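Side-chain contacts in periplasmic beta-glucosidase (Pseudomonas aeruginosa, PDB 6R5T), which probably hydrolyses terminal, non-reducing beta-D-glucosyl residues, releasing beta-D-glucose, as a periplasmic member of glycoside hydrolase family 3: residues R501-L506 / L513-M518; E462-A467 / K507-P512. The protein carries 1 engineered substitution. All coordinates share one frame; numbering follows the deposited sequence.

Contact 1. Residues R501-L506 / L513-M518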
loop_
_atom_site.group_PDB
_atom_site.type_symbol
_atom_site.label_atom_id
_atom_site.label_comp_id
_atom_site.label_asym_id
_atom_site.label_seq_id
_atom_site.Cartn_x
_atom_site.Cartn_y
_atom_site.Cartn_z
ATOM N N ARG A 501 24.597 -0.700 14.835
ATOM C CA ARG A 501 25.881 -0.057 15.229
ATOM C C ARG A 501 26.785 -1.129 15.844
ATOM O O ARG A 501 28.013 -1.171 15.528
ATOM C CB ARG A 501 25.574 1.057 16.224
ATOM C CG ARG A 501 26.801 1.867 16.596
ATOM C CD ARG A 501 26.346 2.998 17.503
ATOM N NE ARG A 501 27.513 3.769 17.915
ATOM C CZ ARG A 501 27.532 4.620 18.940
ATOM N NH1 ARG A 501 26.470 4.770 19.711
ATOM N NH2 ARG A 501 28.653 5.258 19.229
ATOM N N LEU A 502 26.239 -1.952 16.721
ATOM C CA LEU A 502 26.946 -3.107 17.345
ATOM C C LEU A 502 27.509 -4.028 16.259
ATOM O O LEU A 502 28.697 -4.429 16.286
ATOM C CB LEU A 502 25.993 -3.834 18.311
ATOM C CG LEU A 502 26.465 -5.160 18.875
ATOM C CD1 LEU A 502 27.685 -4.933 19.758
ATOM C CD2 LEU A 502 25.336 -5.821 19.640
ATOM N N LEU A 503 26.651 -4.427 15.298
ATOM C CA LEU A 503 27.082 -5.375 14.250
ATOM C C LEU A 503 28.213 -4.742 13.431
ATOM O O LEU A 503 29.146 -5.480 13.113
ATOM C CB LEU A 503 25.903 -5.691 13.324
ATOM C CG LEU A 503 24.778 -6.531 13.930
ATOM C CD1 LEU A 503 23.764 -6.842 12.841
ATOM C CD2 LEU A 503 25.264 -7.802 14.562
ATOM N N LYS A 504 28.141 -3.465 13.099
ATOM C CA LYS A 504 29.195 -2.828 12.261
ATOM C C LYS A 504 30.509 -2.857 13.050
ATOM O O LYS A 504 31.585 -3.145 12.478
ATOM C CB LYS A 504 28.820 -1.415 11.862
ATOM C CG LYS A 504 27.769 -1.384 10.752
ATOM C CD LYS A 504 27.230 -0.019 10.387
ATOM C CE LYS A 504 26.017 -0.179 9.482
ATOM N NZ LYS A 504 25.671 1.068 8.760
ATOM N N ALA A 505 30.438 -2.558 14.333
ATOM C CA ALA A 505 31.665 -2.560 15.176
ATOM C C ALA A 505 32.198 -3.974 15.317
ATOM O O ALA A 505 33.432 -4.187 15.235
ATOM C CB ALA A 505 31.358 -1.906 16.508
ATOM N N LEU A 506 31.330 -4.978 15.474
ATOM C CA LEU A 506 31.784 -6.381 15.592
ATOM C C LEU A 506 32.438 -6.802 14.270
ATOM O O LEU A 506 33.448 -7.522 14.285
ATOM C CB LEU A 506 30.609 -7.293 15.946
ATOM C CG LEU A 506 30.074 -7.149 17.359
ATOM C CD1 LEU A 506 28.768 -7.906 17.480
ATOM C CD2 LEU A 506 31.068 -7.659 18.399
ATOM N N LEU A 513 31.601 -13.731 11.951
ATOM C CA LEU A 513 30.388 -13.141 12.559
ATOM C C LEU A 513 29.172 -13.959 12.142
ATOM O O LEU A 513 28.824 -13.922 10.925
ATOM C CB LEU A 513 30.280 -11.697 12.116
ATOM C CG LEU A 513 29.067 -10.906 12.580
ATOM C CD1 LEU A 513 28.954 -10.870 14.105
ATOM C CD2 LEU A 513 29.062 -9.495 12.000
ATOM N N VAL A 514 28.548 -14.621 13.099
ATOM C CA VAL A 514 27.333 -15.434 12.883
ATOM C C VAL A 514 26.163 -14.616 13.440
ATOM O O VAL A 514 26.202 -14.268 14.598
ATOM C CB VAL A 514 27.386 -16.804 13.574
ATOM C CG1 VAL A 514 26.080 -17.541 13.427
ATOM C CG2 VAL A 514 28.524 -17.663 13.070
ATOM N N LEU A 515 25.166 -14.298 12.607
ATOM C CA LEU A 515 23.976 -13.602 13.120
ATOM C C LEU A 515 22.881 -14.603 13.400
ATOM O O LEU A 515 22.520 -15.401 12.522
ATOM C CB LEU A 515 23.462 -12.610 12.084
ATOM C CG LEU A 515 24.341 -11.481 11.657
ATOM C CD1 LEU A 515 23.474 -10.457 10.957
ATOM C CD2 LEU A 515 25.120 -10.886 12.810
ATOM N N VAL A 516 22.388 -14.563 14.622
ATOM C CA VAL A 516 21.187 -15.299 15.043
ATOM C C VAL A 516 20.076 -14.266 15.190
ATOM O O VAL A 516 20.134 -13.407 16.070
ATOM C CB VAL A 516 21.415 -16.096 16.345
ATOM C CG1 VAL A 516 20.111 -16.695 16.810
ATOM C CG2 VAL A 516 22.478 -17.154 16.183
ATOM N N LEU A 517 19.129 -14.277 14.258
ATOM C CA LEU A 517 18.114 -13.217 14.167
ATOM C C LEU A 517 16.854 -13.684 14.897
ATOM O O LEU A 517 16.391 -14.832 14.652
ATOM C CB LEU A 517 17.740 -13.047 12.699
ATOM C CG LEU A 517 18.776 -12.503 11.733
ATOM C CD1 LEU A 517 18.084 -12.304 10.375
ATOM C CD2 LEU A 517 19.406 -11.228 12.248
ATOM N N MET A 518 16.306 -12.823 15.735
ATOM C CA MET A 518 14.948 -13.016 16.290
ATOM C C MET A 518 14.122 -11.869 15.739
ATOM O O MET A 518 14.580 -10.710 15.674
ATOM C CB MET A 518 14.906 -13.037 17.809
ATOM C CG MET A 518 15.745 -14.065 18.371
ATOM S SD MET A 518 15.160 -14.401 20.076
ATOM C CE MET A 518 16.579 -15.379 20.530
#
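Leu503 and Leu515 meet tip to tip between helix 497-508 and strand 513-518, methyl against methyl. The tight point is Leu503 CD2 on Leu515 CD2 at 3.5 Å; the second pair of branches, Leu503 CD1 and Leu515 CD1, stands further apart at 4.1 Å. Both isobutyl groups extend the same way, CG lying opposite the carbonyl carbon and beside the backbone N, and this brings two side chains whose first bonds do not aim across the interface into touch at their ends. Leu513 differs: its CB already points at the helix, and with CG opposite the backbone N (chi1 178°) its two methyls are divided between two helix residues. CD2 lies 4.2 Å from the carbonyl oxygen Leu503 O, while CD1 reaches Leu506 CB at 4.4 Å, a looser touch. Against this packed face stands the outer side of the helix. Arg501 is exposed there and forms a salt bridge with Glu457, and Lys504, pointing away from the strand, makes a cation-pi contact with Trp527. Neighbours extend the leucine layer: Ala475 of strand 472-478 touches both Leu503 and Leu515, as does Glu528 of helix 526-531. Helix and strand run nearly antiparallel, at 159°, with their axes 10.4 Å apart at closest approach, as expected where a helix returns the chain between two parallel strands, here 472-478 and 513-518, in a beta-alpha-beta crossover. The four touching residues are all buried leucines, and the side-chain contacts among them are apolar, so helix and sheet adhere here by van der Waals packing and exclusion of water rather than by directed polar bonds.

Contact 2. Residues E462-A467 / K507-P512; sequences EALRTA and KATGKP
Lys511 runs the carbon part of its side chain past the oxygen of a helix carbonyl: Ala467 O lies 3.6 Å from Lys511 CG and 3.5 Å from Lys511 CE, although the ammonium group goes to another acceptor. A bend at chi2 (-67°) turns the otherwise extended chain so that its methylenes run past this oxygen, near the C-terminal end of helix 456-468, and NZ hydrogen-bonds to Ala470 O just beyond that helix. The lysine thus passes across the helix end, and its side chain also touches Val473. The second point of touch is apolar. Leu464 CD2 meets the methyl of Thr509 at 3.8 Å, the two side chains crossing at a slant, and Ala467 CB stands 4.3 Å from the same Thr509 CG2. Thr509 is divided in its duties: its methyl faces helix 456-468, whereas OG1, set between the backbone N and the carbonyl carbon (chi1 68°), turns back to its own chain. There OG1 accepts a nearly straight bond from Lys511 N, 3.2 Å long with an angle of 168° at the hydrogen, and also hydrogen-bonds to Leu506 O. These two bonds hold the hydroxyl and fix the rotation that presents the methyl to Leu464. Gly510 leaves the helical conformation with a positive phi, which turns the backbone from the helix toward Pro512, whose backbone bonds to Val473. Ala467 is the buried member of the contact; Leu464, Thr509 and Lys511 are partly exposed. The bond from Lys511 N to Thr509 OG1 makes an ST turn, placed in the link from helix 497-508 to strand 513-518, the second strand of a beta-alpha-beta crossover.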
loop_
_atom_site.group_PDB
_atom_site.type_symbol
_atom_site.label_atom_id
_atom_site.label_comp_id
_atom_site.label_asym_id
_atom_site.label_seq_id
_atom_site.Cartn_x
_atom_site.Cartn_y
_atom_site.Cartn_z
ATOM N N GLU A 462 32.560 -2.917 25.781
ATOM C CA GLU A 462 32.541 -4.227 26.458
ATOM C C GLU A 462 32.400 -5.348 25.424
ATOM O O GLU A 462 33.110 -6.343 25.464
ATOM C CB GLU A 462 31.423 -4.264 27.491
ATOM C CG GLU A 462 31.455 -5.566 28.218
ATOM C CD GLU A 462 30.282 -5.870 29.131
ATOM O OE1 GLU A 462 30.547 -6.414 30.245
ATOM O OE2 GLU A 462 29.131 -5.579 28.734
ATOM N N ALA A 463 31.482 -5.183 24.487
ATOM C CA ALA A 463 31.275 -6.207 23.452
ATOM C C ALA A 463 32.536 -6.348 22.586
ATOM O O ALA A 463 32.861 -7.472 22.218
ATOM C CB ALA A 463 30.109 -5.803 22.585
ATOM N N LEU A 464 33.202 -5.249 22.256
ATOM C CA LEU A 464 34.423 -5.335 21.403
ATOM C C LEU A 464 35.529 -6.043 22.194
ATOM O O LEU A 464 36.165 -6.900 21.614
ATOM C CB LEU A 464 34.869 -3.964 20.957
ATOM C CG LEU A 464 33.962 -3.238 19.980
ATOM C CD1 LEU A 464 34.516 -1.880 19.624
ATOM C CD2 LEU A 464 33.772 -4.091 18.733
ATOM N N ARG A 465 35.686 -5.773 23.503
ATOM C CA ARG A 465 36.659 -6.558 24.291
ATOM C C ARG A 465 36.339 -8.039 24.278
ATOM O O ARG A 465 37.251 -8.845 24.233
ATOM C CB ARG A 465 36.666 -6.147 25.776
ATOM C CG ARG A 465 37.263 -4.788 25.989
ATOM C CD ARG A 465 37.443 -4.494 27.466
ATOM N NE ARG A 465 36.193 -4.356 28.189
ATOM C CZ ARG A 465 35.742 -5.225 29.079
ATOM N NH1 ARG A 465 36.414 -6.331 29.351
ATOM N NH2 ARG A 465 34.601 -4.996 29.709
ATOM N N THR A 466 35.051 -8.396 24.414
ATOM C CA THR A 466 34.621 -9.792 24.440
ATOM C C THR A 466 34.933 -10.418 23.079
ATOM O O THR A 466 35.497 -11.498 23.044
ATOM C CB THR A 466 33.130 -9.806 24.814
ATOM O OG1 THR A 466 33.039 -9.118 26.056
ATOM C CG2 THR A 466 32.573 -11.196 24.899
ATOM N N ALA A 467 34.615 -9.718 21.980
ATOM C CA ALA A 467 34.831 -10.282 20.624
ATOM C C ALA A 467 36.337 -10.502 20.385
ATOM O O ALA A 467 36.753 -11.574 19.887
ATOM C CB ALA A 467 34.229 -9.376 19.600
ATOM N N LYS A 507 31.867 -6.407 13.138
ATOM C CA LYS A 507 32.434 -6.795 11.828
ATOM C C LYS A 507 33.873 -6.278 11.748
ATOM O O LYS A 507 34.749 -7.029 11.226
ATOM C CB LYS A 507 31.574 -6.170 10.729
ATOM C CG LYS A 507 32.069 -6.330 9.293
ATOM C CD LYS A 507 32.161 -7.742 8.846
ATOM C CE LYS A 507 32.693 -7.857 7.417
ATOM N NZ LYS A 507 32.665 -9.268 6.981
ATOM N N ALA A 508 34.096 -5.078 12.255
ATOM C CA ALA A 508 35.407 -4.377 12.134
ATOM C C ALA A 508 36.492 -5.091 12.967
ATOM O O ALA A 508 37.703 -4.883 12.719
ATOM C CB ALA A 508 35.231 -2.943 12.515
ATOM N N THR A 509 36.137 -6.036 13.820
ATOM C CA THR A 509 37.136 -6.841 14.594
ATOM C C THR A 509 37.810 -7.906 13.740
ATOM O O THR A 509 38.820 -8.485 14.185
ATOM C CB THR A 509 36.534 -7.559 15.803
ATOM O OG1 THR A 509 35.631 -8.611 15.394
ATOM C CG2 THR A 509 35.911 -6.568 16.755
ATOM N N GLY A 510 37.188 -8.269 12.623
ATOM C CA GLY A 510 37.653 -9.365 11.765
ATOM C C GLY A 510 37.295 -10.746 12.267
ATOM O O GLY A 510 37.672 -11.665 11.610
ATOM N N LYS A 511 36.616 -10.902 13.414
ATOM C CA LYS A 511 36.217 -12.223 13.912
ATOM C C LYS A 511 35.100 -12.724 12.996
ATOM O O LYS A 511 34.277 -11.908 12.565
ATOM C CB LYS A 511 35.766 -12.129 15.367
ATOM C CG LYS A 511 36.875 -11.703 16.309
ATOM C CD LYS A 511 37.935 -12.684 16.426
ATOM C CE LYS A 511 39.062 -12.144 17.299
ATOM N NZ LYS A 511 40.051 -13.218 17.435
ATOM N N PRO A 512 35.034 -14.038 12.700
ATOM C CA PRO A 512 33.891 -14.608 11.987
ATOM C C PRO A 512 32.594 -14.195 12.708
ATOM O O PRO A 512 32.569 -14.250 13.930
ATOM C CB PRO A 512 34.123 -16.111 12.042
ATOM C CG PRO A 512 35.626 -16.240 12.164
ATOM C CD PRO A 512 36.054 -15.061 13.007
#

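How the contacts relate
Both contacts use helix 497-508, contact 1 through its body and contact 2 through the turn that follows it, and their centres lie about 10 Å apart within the family 3 C-terminal domain. Contact 1 is core: the helix presses buried leucines onto the strand that follows it. Contact 2 is nearer the surface, joining the turn after the same helix to helix 456-468 through three partly exposed residues and the buried Ala467, with mixed apolar and polar roles. Leu506 bridges them, its CB facing the strand side while Leu506 CD2 packs on Ala467 CB at 3.8 Å; Leu502 likewise rests on Ala463. Strand 472-478 borders both, through Ala475 in contact 1 and Val473 in contact 2.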